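Local coordinates for hypothetical protein, IPT/TIG domain protein (Bacteroides ovatus, PDB 4HW6) that is of unknown function but probably serves as an auxiliary carbohydrate- or nutrient-binding protein, joining an IPT/TIG domain to a six-bladed beta-propeller, at residues W286-I297 and L334-F342; Y358-V367 and L400-A408. All coordinates share one frame; numbering follows the deposited sequence.

Interaction 1: residues W286-I297 and L334-F342; sequences WAYIIYNGKHCI and LWGPNQGIF. With EDO (1,2-ethanediol), chain F.
P337 and I290 run alongside in opposite senses in a tightly packed part of this contact: CG2 of I290 lies 3.6 Å from CB of P337, while CD1 of I290 reaches the backbone and stops 3.2 Å from O of N338. The same methyl also nears N of G340, a buried amide with no hydrogen-bond partner in the model. Beside it, N292 turns its amide onto the proline carbonyl; the bond from ND2 of N292 to O of P337 is 2.8 Å long and nearly straight, and P337 O lies close to the plane of the N292 amide.

Farther along, F342 meets two aromatic rings. Its CZ is 3.5 Å from CD2 of Y288; these rings, inclined by only 12°, are displaced, with little ring-on-ring cover. With CG of W286 between its backbone N and carbonyl carbon (chi1 54°), the indole lies across Y288, CZ3 over the ring centre and 3.7 Å from CZ of F342. Here strand 286-291 of one propeller blade packs roughly antiparallel against 337-342, part of an edge strand of the next blade's sheet; no backbone-to-backbone hydrogen bonds join the two segments, and side chains make the contact. At its outer edge, NE1 of W286 gives a 2.8 Å bond to O1 of an ethanediol, probably from the crystallisation liquor, which is also hydrogen-bonded to D285.

The H295-W335 end is more open. Partly exposed H295 accepts in its ring plane, G336 N to H295 ND1 being 3.0 Å. Exposed W335 presents its edge, offset, to the H295 face with planes 82° apart, and a water bridges N292 O and N338 ND2.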
loop_
_atom_site.group_PDB
_atom_site.type_symbol
_atom_site.label_atom_id
_atom_site.label_comp_id
_atom_site.label_asym_id
_atom_site.label_seq_id
_atom_site.Cartn_x
_atom_site.Cartn_y
_atom_site.Cartn_z
ATOM N N TRP A 286 -14.488 -12.700 -9.102
ATOM C CA TRP A 286 -14.683 -13.238 -7.777
ATOM C C TRP A 286 -14.214 -12.234 -6.737
ATOM O O TRP A 286 -13.568 -11.257 -7.079
ATOM C CB TRP A 286 -13.951 -14.564 -7.611
ATOM C CG TRP A 286 -12.487 -14.568 -7.947
ATOM C CD1 TRP A 286 -11.935 -14.922 -9.131
ATOM C CD2 TRP A 286 -11.390 -14.244 -7.068
ATOM N NE1 TRP A 286 -10.556 -14.830 -9.068
ATOM C CE2 TRP A 286 -10.196 -14.437 -7.809
ATOM C CE3 TRP A 286 -11.298 -13.863 -5.732
ATOM C CZ2 TRP A 286 -8.926 -14.236 -7.265
ATOM C CZ3 TRP A 286 -9.993 -13.655 -5.173
ATOM C CH2 TRP A 286 -8.842 -13.840 -5.964
ATOM N N ALA A 287 -14.597 -12.471 -5.489
ATOM C CA ALA A 287 -14.168 -11.642 -4.350
ATOM C C ALA A 287 -13.605 -12.529 -3.259
ATOM O O ALA A 287 -14.009 -13.662 -3.123
ATOM C CB ALA A 287 -15.345 -10.845 -3.790
ATOM N N TYR A 288 -12.717 -11.987 -2.446
ATOM C CA TYR A 288 -12.425 -12.568 -1.154
ATOM C C TYR A 288 -13.376 -12.040 -0.094
ATOM O O TYR A 288 -13.745 -10.857 -0.085
ATOM C CB TYR A 288 -10.992 -12.288 -0.715
ATOM C CG TYR A 288 -9.926 -13.138 -1.378
ATOM C CD1 TYR A 288 -10.081 -14.502 -1.559
ATOM C CD2 TYR A 288 -8.750 -12.567 -1.811
ATOM C CE1 TYR A 288 -9.080 -15.274 -2.176
ATOM C CE2 TYR A 288 -7.753 -13.313 -2.422
ATOM C CZ TYR A 288 -7.917 -14.660 -2.605
ATOM O OH TYR A 288 -6.954 -15.412 -3.227
ATOM N N ILE A 289 -13.750 -12.932 0.805
ATOM C CA ILE A 289 -14.430 -12.608 2.024
ATOM C C ILE A 289 -13.488 -12.901 3.189
ATOM O O ILE A 289 -13.179 -14.082 3.492
ATOM C CB ILE A 289 -15.709 -13.446 2.223
ATOM C CG1 ILE A 289 -16.580 -13.480 0.960
ATOM C CG2 ILE A 289 -16.498 -12.919 3.426
ATOM C CD1 ILE A 289 -17.630 -14.576 1.005
ATOM N N ILE A 290 -12.986 -11.831 3.802
ATOM C CA ILE A 290 -12.134 -11.943 4.962
ATOM C C ILE A 290 -12.992 -12.098 6.208
ATOM O O ILE A 290 -13.822 -11.227 6.485
ATOM C CB ILE A 290 -11.196 -10.749 5.107
ATOM C CG1 ILE A 290 -10.388 -10.522 3.807
ATOM C CG2 ILE A 290 -10.251 -10.989 6.284
ATOM C CD1 ILE A 290 -9.524 -9.273 3.843
ATOM N N TYR A 291 -12.843 -13.226 6.909
ATOM C CA TYR A 291 -13.570 -13.478 8.146
ATOM C C TYR A 291 -12.710 -12.873 9.244
ATOM O O TYR A 291 -11.832 -13.519 9.813
ATOM C CB TYR A 291 -13.781 -14.977 8.393
ATOM C CG TYR A 291 -14.860 -15.678 7.613
ATOM C CD1 TYR A 291 -15.147 -15.368 6.282
ATOM C CD2 TYR A 291 -15.603 -16.696 8.215
ATOM C CE1 TYR A 291 -16.159 -16.028 5.587
ATOM C CE2 TYR A 291 -16.597 -17.377 7.524
ATOM C CZ TYR A 291 -16.862 -17.056 6.201
ATOM O OH TYR A 291 -17.873 -17.737 5.528
ATOM N N ASN A 292 -12.920 -11.584 9.514
ATOM C CA ASN A 292 -12.045 -10.863 10.425
ATOM C C ASN A 292 -11.974 -11.458 11.821
ATOM O O ASN A 292 -10.928 -11.451 12.439
ATOM C CB ASN A 292 -12.458 -9.377 10.555
ATOM C CG ASN A 292 -12.697 -8.691 9.227
ATOM O OD1 ASN A 292 -13.762 -8.123 9.014
ATOM N ND2 ASN A 292 -11.706 -8.717 8.326
ATOM N N GLY A 293 -13.106 -11.950 12.318
ATOM C CA GLY A 293 -13.188 -12.541 13.625
ATOM C C GLY A 293 -12.975 -14.039 13.690
ATOM O O GLY A 293 -12.850 -14.566 14.794
ATOM N N LYS A 294 -12.947 -14.722 12.544
ATOM C CA LYS A 294 -12.800 -16.187 12.519
ATOM C C LYS A 294 -11.521 -16.683 11.855
ATOM O O LYS A 294 -11.292 -17.898 11.758
ATOM C CB LYS A 294 -14.001 -16.853 11.836
ATOM C CG LYS A 294 -15.344 -16.417 12.356
ATOM C CD LYS A 294 -15.543 -16.695 13.818
ATOM C CE LYS A 294 -16.986 -16.379 14.180
ATOM N NZ LYS A 294 -17.254 -16.668 15.607
ATOM N N HIS A 295 -10.662 -15.761 11.438
ATOM C CA HIS A 295 -9.261 -16.085 11.140
ATOM C C HIS A 295 -9.117 -16.898 9.859
ATOM O O HIS A 295 -8.270 -17.767 9.759
ATOM C CB HIS A 295 -8.629 -16.789 12.334
ATOM C CG HIS A 295 -8.974 -16.142 13.626
ATOM N ND1 HIS A 295 -8.612 -14.849 13.908
ATOM C CD2 HIS A 295 -9.683 -16.585 14.688
ATOM C CE1 HIS A 295 -9.097 -14.510 15.095
ATOM N NE2 HIS A 295 -9.736 -15.556 15.599
ATOM N N CYS A 296 -9.895 -16.548 8.855
ATOM C CA CYS A 296 -9.830 -17.261 7.581
ATOM C C CYS A 296 -10.324 -16.363 6.471
ATOM O O CYS A 296 -10.914 -15.297 6.724
ATOM C CB CYS A 296 -10.568 -18.586 7.658
ATOM S SG CYS A 296 -12.278 -18.427 8.142
ATOM N N ILE A 297 -9.981 -16.742 5.243
ATOM C CA ILE A 297 -10.393 -16.023 4.060
ATOM C C ILE A 297 -11.103 -17.014 3.127
ATOM O O ILE A 297 -10.600 -18.114 2.866
ATOM C CB ILE A 297 -9.192 -15.371 3.324
ATOM C CG1 ILE A 297 -8.474 -14.357 4.222
ATOM C CG2 ILE A 297 -9.672 -14.716 2.014
ATOM C CD1 ILE A 297 -7.180 -13.789 3.632
ATOM N N LEU A 334 -4.229 -17.755 10.371
ATOM C CA LEU A 334 -4.314 -16.309 10.411
ATOM C C LEU A 334 -4.755 -15.892 11.797
ATOM O O LEU A 334 -5.242 -16.727 12.575
ATOM C CB LEU A 334 -5.322 -15.792 9.389
ATOM C CG LEU A 334 -5.188 -16.285 7.948
ATOM C CD1 LEU A 334 -6.160 -15.546 7.045
ATOM C CD2 LEU A 334 -3.787 -16.218 7.387
ATOM N N TRP A 335 -4.574 -14.614 12.101
ATOM C CA TRP A 335 -4.967 -14.088 13.396
ATOM C C TRP A 335 -5.472 -12.654 13.254
ATOM O O TRP A 335 -4.709 -11.684 13.227
ATOM C CB TRP A 335 -3.828 -14.201 14.422
ATOM C CG TRP A 335 -4.332 -14.145 15.866
ATOM C CD1 TRP A 335 -5.586 -13.873 16.285
ATOM C CD2 TRP A 335 -3.551 -14.316 17.048
ATOM N NE1 TRP A 335 -5.663 -13.918 17.654
ATOM C CE2 TRP A 335 -4.419 -14.162 18.148
ATOM C CE3 TRP A 335 -2.194 -14.550 17.282
ATOM C CZ2 TRP A 335 -3.979 -14.251 19.471
ATOM C CZ3 TRP A 335 -1.760 -14.655 18.596
ATOM C CH2 TRP A 335 -2.652 -14.501 19.669
ATOM N N GLY A 336 -6.789 -12.541 13.155
ATOM C CA GLY A 336 -7.443 -11.258 12.946
ATOM C C GLY A 336 -7.144 -10.579 11.641
ATOM O O GLY A 336 -6.796 -9.395 11.622
ATOM N N PRO A 337 -7.330 -11.299 10.520
ATOM C CA PRO A 337 -7.108 -10.664 9.230
ATOM C C PRO A 337 -8.130 -9.546 9.061
ATOM O O PRO A 337 -9.320 -9.753 9.292
ATOM C CB PRO A 337 -7.365 -11.785 8.238
ATOM C CG PRO A 337 -8.309 -12.721 8.934
ATOM C CD PRO A 337 -7.840 -12.660 10.378
ATOM N N ASN A 338 -7.665 -8.363 8.704
ATOM C CA ASN A 338 -8.506 -7.195 8.611
ATOM C C ASN A 338 -8.626 -6.724 7.164
ATOM O O ASN A 338 -9.281 -7.431 6.390
ATOM C CB ASN A 338 -8.116 -6.127 9.639
ATOM C CG ASN A 338 -8.964 -6.242 10.907
ATOM O OD1 ASN A 338 -9.943 -5.512 11.060
ATOM N ND2 ASN A 338 -8.644 -7.218 11.778
ATOM N N GLN A 339 -8.039 -5.599 6.766
ATOM C CA GLN A 339 -8.177 -5.171 5.389
ATOM C C GLN A 339 -7.168 -5.882 4.494
ATOM O O GLN A 339 -6.065 -6.228 4.930
ATOM C CB GLN A 339 -7.998 -3.658 5.262
ATOM C CG GLN A 339 -8.323 -3.147 3.885
ATOM C CD GLN A 339 -8.427 -1.629 3.801
ATOM O OE1 GLN A 339 -7.879 -0.908 4.635
ATOM N NE2 GLN A 339 -9.135 -1.139 2.766
ATOM N N GLY A 340 -7.594 -6.180 3.277
ATOM C CA GLY A 340 -6.693 -6.594 2.230
ATOM C C GLY A 340 -6.910 -5.906 0.910
ATOM O O GLY A 340 -7.991 -5.412 0.631
ATOM N N ILE A 341 -5.875 -5.929 0.072
ATOM C CA ILE A 341 -5.921 -5.325 -1.249
ATOM C C ILE A 341 -5.186 -6.182 -2.262
ATOM O O ILE A 341 -4.265 -6.918 -1.929
ATOM C CB ILE A 341 -5.280 -3.924 -1.261
ATOM C CG1 ILE A 341 -3.829 -3.984 -0.710
ATOM C CG2 ILE A 341 -6.142 -2.953 -0.458
ATOM C CD1 ILE A 341 -3.054 -2.711 -0.955
ATOM N N PHE A 342 -5.592 -6.056 -3.518
ATOM C CA PHE A 342 -4.921 -6.715 -4.611
ATOM C C PHE A 342 -3.825 -5.845 -5.204
ATOM O O PHE A 342 -4.044 -4.666 -5.479
ATOM C CB PHE A 342 -5.936 -7.083 -5.671
ATOM C CG PHE A 342 -6.864 -8.194 -5.246
ATOM C CD1 PHE A 342 -6.471 -9.513 -5.363
ATOM C CD2 PHE A 342 -8.124 -7.926 -4.748
ATOM C CE1 PHE A 342 -7.311 -10.560 -4.971
ATOM C CE2 PHE A 342 -8.958 -8.955 -4.353
ATOM C CZ PHE A 342 -8.567 -10.280 -4.494
HETATM C C1 EDO F . -8.065 -14.725 -11.551
HETATM O O1 EDO F . -8.762 -15.809 -10.923
HETATM C C2 EDO F . -9.057 -13.710 -12.105
HETATM O O2 EDO F . -10.042 -14.365 -12.919
HETATM O O HOH W 1 -10.306 -8.746 13.790
HETATM O O HOH W 2 -6.501 -19.516 10.909
#

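Interaction 2: residues Y358-V367 and L400-A408; sequences YFCDRDSHTV and LFNHPTSIA
R362 lays its guanidinium flat on the H403 ring, with centres 4.6 Å apart and planes 6° from parallel. Its side chain is extended, CG anti to the backbone N (chi1 180°), which carries NH1 of R362 to within 2.8 Å of OG1 of T405; the N-H...O angle is a bent 143°, with OG1 tilted from the guanidinium plane. That hydroxyl is gripped on both counts, since OG1 of T405 accepts from the arginine and donates to O of H403, 2.8 Å away and approached from above the carbonyl plane. With an alanine here, T405 OG1 would probably lose its donor and the H403 ring its flat cover.

H403 is held twice more: its ND1 bonds to D422, and its backbone N gives a 3.0 Å bond to ND1 of H365, close to that ring's plane. The carbonyl of H365 is met by a water, 2.7 Å from H365 O, which in turn accepts from N of F401. By contrast, O of P404 is buried without a hydrogen-bond partner; CA of R362 approaches this P404 O at 3.2 Å as a CA-H...O contact.

Within the 361-366 turn, T366 OG1 donates to S364 OG and S364 OG to D361 OD2, whose carboxylate also pairs with R368. H365 and T366 both face D361 in a G1 beta bulge. This bulged hairpin, its histidine ND1 accepting a backbone N-H bond from the next blade, resembles the arrangement of NHL-type beta-propellers.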
loop_
_atom_site.group_PDB
_atom_site.type_symbol
_atom_site.label_atom_id
_atom_site.label_comp_id
_atom_site.label_asym_id
_atom_site.label_seq_id
_atom_site.Cartn_x
_atom_site.Cartn_y
_atom_site.Cartn_z
ATOM N N TYR A 358 -2.463 -8.664 -0.529
ATOM C CA TYR A 358 -1.774 -8.240 0.700
ATOM C C TYR A 358 -2.788 -7.853 1.734
ATOM O O TYR A 358 -3.707 -7.083 1.457
ATOM C CB TYR A 358 -0.862 -7.036 0.436
ATOM C CG TYR A 358 0.370 -7.378 -0.352
ATOM C CD1 TYR A 358 0.320 -7.631 -1.730
ATOM C CD2 TYR A 358 1.610 -7.398 0.269
ATOM C CE1 TYR A 358 1.467 -7.937 -2.437
ATOM C CE2 TYR A 358 2.754 -7.739 -0.414
ATOM C CZ TYR A 358 2.684 -7.989 -1.755
ATOM O OH TYR A 358 3.849 -8.288 -2.368
ATOM N N PHE A 359 -2.640 -8.381 2.940
ATOM C CA PHE A 359 -3.553 -8.067 4.000
ATOM C C PHE A 359 -2.892 -7.876 5.339
ATOM O O PHE A 359 -1.811 -8.426 5.624
ATOM C CB PHE A 359 -4.683 -9.116 4.106
ATOM C CG PHE A 359 -4.222 -10.502 4.481
ATOM C CD1 PHE A 359 -3.705 -11.375 3.540
ATOM C CD2 PHE A 359 -4.322 -10.948 5.791
ATOM C CE1 PHE A 359 -3.276 -12.650 3.903
ATOM C CE2 PHE A 359 -3.910 -12.221 6.150
ATOM C CZ PHE A 359 -3.387 -13.072 5.212
ATOM N N CYS A 360 -3.561 -7.072 6.175
ATOM C CA CYS A 360 -3.106 -6.869 7.538
ATOM C C CYS A 360 -3.688 -7.955 8.447
ATOM O O CYS A 360 -4.891 -8.180 8.458
ATOM C CB CYS A 360 -3.550 -5.502 8.021
ATOM S SG CYS A 360 -2.593 -4.210 7.207
ATOM N N ASP A 361 -2.812 -8.644 9.163
ATOM C CA ASP A 361 -3.201 -9.707 10.080
ATOM C C ASP A 361 -3.021 -9.044 11.441
ATOM O O ASP A 361 -1.935 -9.021 11.993
ATOM C CB ASP A 361 -2.299 -10.919 9.858
ATOM C CG ASP A 361 -2.952 -12.258 10.235
ATOM O OD1 ASP A 361 -4.166 -12.463 9.974
ATOM O OD2 ASP A 361 -2.216 -13.128 10.756
ATOM N N ARG A 362 -4.100 -8.450 11.940
ATOM C CA ARG A 362 -4.035 -7.528 13.043
ATOM C C ARG A 362 -3.436 -8.128 14.300
ATOM O O ARG A 362 -2.596 -7.494 14.978
ATOM C CB ARG A 362 -5.435 -6.970 13.314
ATOM C CG ARG A 362 -5.525 -5.984 14.459
ATOM C CD ARG A 362 -6.948 -5.498 14.621
ATOM N NE ARG A 362 -7.171 -4.819 15.905
ATOM C CZ ARG A 362 -7.381 -3.507 16.091
ATOM N NH1 ARG A 362 -7.350 -2.615 15.103
ATOM N NH2 ARG A 362 -7.617 -3.069 17.327
ATOM N N ASP A 363 -3.821 -9.347 14.618
ATOM C CA ASP A 363 -3.432 -9.939 15.896
ATOM C C ASP A 363 -2.175 -10.789 15.880
ATOM O O ASP A 363 -1.666 -11.124 16.940
ATOM C CB ASP A 363 -4.632 -10.658 16.525
ATOM C CG ASP A 363 -5.785 -9.701 16.802
ATOM O OD1 ASP A 363 -5.564 -8.642 17.392
ATOM O OD2 ASP A 363 -6.914 -9.970 16.380
ATOM N N SER A 364 -1.628 -11.069 14.690
ATOM C CA SER A 364 -0.257 -11.544 14.573
ATOM C C SER A 364 0.725 -10.398 14.331
ATOM O O SER A 364 1.943 -10.618 14.324
ATOM C CB SER A 364 -0.104 -12.586 13.463
ATOM O OG SER A 364 -0.249 -11.985 12.196
ATOM N N HIS A 365 0.181 -9.188 14.144
ATOM C CA HIS A 365 0.940 -7.941 13.956
ATOM C C HIS A 365 1.797 -7.962 12.693
ATOM O O HIS A 365 2.943 -7.464 12.675
ATOM C CB HIS A 365 1.759 -7.601 15.196
ATOM C CG HIS A 365 0.956 -7.653 16.460
ATOM N ND1 HIS A 365 0.171 -6.597 16.882
ATOM C CD2 HIS A 365 0.835 -8.619 17.402
ATOM C CE1 HIS A 365 -0.411 -6.922 18.021
ATOM N NE2 HIS A 365 -0.059 -8.158 18.340
ATOM N N THR A 366 1.219 -8.485 11.612
ATOM C CA THR A 366 1.928 -8.614 10.356
ATOM C C THR A 366 1.125 -8.110 9.162
ATOM O O THR A 366 -0.116 -7.978 9.199
ATOM C CB THR A 366 2.323 -10.087 10.094
ATOM O OG1 THR A 366 1.144 -10.912 10.123
ATOM C CG2 THR A 366 3.316 -10.583 11.138
ATOM N N VAL A 367 1.856 -7.834 8.097
ATOM C CA VAL A 367 1.308 -7.743 6.765
ATOM C C VAL A 367 1.664 -9.068 6.081
ATOM O O VAL A 367 2.827 -9.502 6.111
ATOM C CB VAL A 367 1.885 -6.547 5.981
ATOM C CG1 VAL A 367 1.319 -6.520 4.556
ATOM C CG2 VAL A 367 1.575 -5.215 6.706
ATOM N N LEU A 400 8.417 -3.854 13.491
ATOM C CA LEU A 400 7.335 -4.223 14.402
ATOM C C LEU A 400 6.163 -3.274 14.227
ATOM O O LEU A 400 6.340 -2.043 14.108
ATOM C CB LEU A 400 7.797 -4.197 15.865
ATOM C CG LEU A 400 8.707 -5.348 16.265
ATOM C CD1 LEU A 400 9.404 -5.067 17.601
ATOM C CD2 LEU A 400 7.941 -6.685 16.302
ATOM N N PHE A 401 4.977 -3.865 14.223
ATOM C CA PHE A 401 3.721 -3.159 14.180
ATOM C C PHE A 401 2.960 -3.477 15.461
ATOM O O PHE A 401 3.312 -4.387 16.209
ATOM C CB PHE A 401 2.840 -3.664 13.049
ATOM C CG PHE A 401 3.430 -3.478 11.661
ATOM C CD1 PHE A 401 3.372 -2.250 11.029
ATOM C CD2 PHE A 401 3.989 -4.549 10.988
ATOM C CE1 PHE A 401 3.889 -2.082 9.743
ATOM C CE2 PHE A 401 4.499 -4.388 9.709
ATOM C CZ PHE A 401 4.449 -3.150 9.091
ATOM N N ASN A 402 1.853 -2.784 15.651
ATOM C CA ASN A 402 0.967 -3.069 16.801
ATOM C C ASN A 402 -0.459 -2.882 16.337
ATOM O O ASN A 402 -0.965 -1.746 16.278
ATOM C CB ASN A 402 1.279 -2.154 17.997
ATOM C CG ASN A 402 0.594 -2.595 19.271
ATOM O OD1 ASN A 402 -0.279 -3.482 19.243
ATOM N ND2 ASN A 402 1.010 -2.009 20.413
ATOM N N HIS A 403 -1.080 -4.002 15.996
ATOM C CA HIS A 403 -2.425 -4.050 15.411
ATOM C C HIS A 403 -2.514 -3.342 14.061
ATOM O O HIS A 403 -3.324 -2.432 13.843
ATOM C CB HIS A 403 -3.460 -3.557 16.421
ATOM C CG HIS A 403 -3.621 -4.475 17.576
ATOM N ND1 HIS A 403 -3.869 -4.029 18.854
ATOM C CD2 HIS A 403 -3.587 -5.829 17.652
ATOM C CE1 HIS A 403 -3.966 -5.071 19.669
ATOM N NE2 HIS A 403 -3.815 -6.175 18.962
ATOM N N PRO A 404 -1.676 -3.782 13.112
ATOM C CA PRO A 404 -1.858 -3.271 11.774
ATOM C C PRO A 404 -3.209 -3.719 11.249
ATOM O O PRO A 404 -3.528 -4.901 11.350
ATOM C CB PRO A 404 -0.722 -3.931 10.992
ATOM C CG PRO A 404 -0.397 -5.174 11.726
ATOM C CD PRO A 404 -0.755 -4.926 13.163
ATOM N N THR A 405 -3.984 -2.813 10.662
ATOM C CA THR A 405 -5.378 -3.077 10.369
ATOM C C THR A 405 -5.802 -2.731 8.947
ATOM O O THR A 405 -6.452 -3.520 8.278
ATOM C CB THR A 405 -6.260 -2.318 11.380
ATOM O OG1 THR A 405 -5.903 -2.743 12.704
ATOM C CG2 THR A 405 -7.736 -2.581 11.156
ATOM N N SER A 406 -5.424 -1.555 8.486
ATOM C CA SER A 406 -5.784 -1.064 7.195
ATOM C C SER A 406 -4.565 -1.021 6.273
ATOM O O SER A 406 -3.402 -0.964 6.730
ATOM C CB SER A 406 -6.435 0.323 7.354
ATOM O OG SER A 406 -5.544 1.236 7.979
ATOM N N ILE A 407 -4.822 -1.081 4.974
ATOM C CA ILE A 407 -3.776 -1.136 3.986
ATOM C C ILE A 407 -4.229 -0.480 2.678
ATOM O O ILE A 407 -5.379 -0.604 2.246
ATOM C CB ILE A 407 -3.266 -2.589 3.780
ATOM C CG1 ILE A 407 -2.061 -2.641 2.840
ATOM C CG2 ILE A 407 -4.414 -3.508 3.307
ATOM C CD1 ILE A 407 -1.360 -4.003 2.821
ATOM N N ALA A 408 -3.296 0.212 2.042
ATOM C CA ALA A 408 -3.490 0.764 0.702
ATOM C C ALA A 408 -2.179 0.682 -0.075
ATOM O O ALA A 408 -1.091 0.683 0.525
ATOM C CB ALA A 408 -3.993 2.202 0.784
HETATM O O HOH W 3 5.053 -6.834 14.268
#

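In the fold
From the N terminus the chain passes through the IPT/TIG domain, enters the propeller at strand 109-115, and reaches these contacts late. Interaction 1 closes a 36-residue excursion, tying the blade of strands 276-280, 286-291, 296-301 and 313-315 to strand 337-344 of the next. Interaction 2 opens only afterwards and closes a 32-residue excursion, joining that next blade to strand 404-410. The contacts are therefore in series, neither nested nor crossed, with centres about 11 Å apart. Neighbouring strands 337-344 and 355-361 connect them, through probable hydrogen bonds N338 N to C360 O and I341 N to Y358 O, both 2.8 Å. Strand 404-410 belongs to the sheet where 425-431 pairs with 109-115, completing the ring.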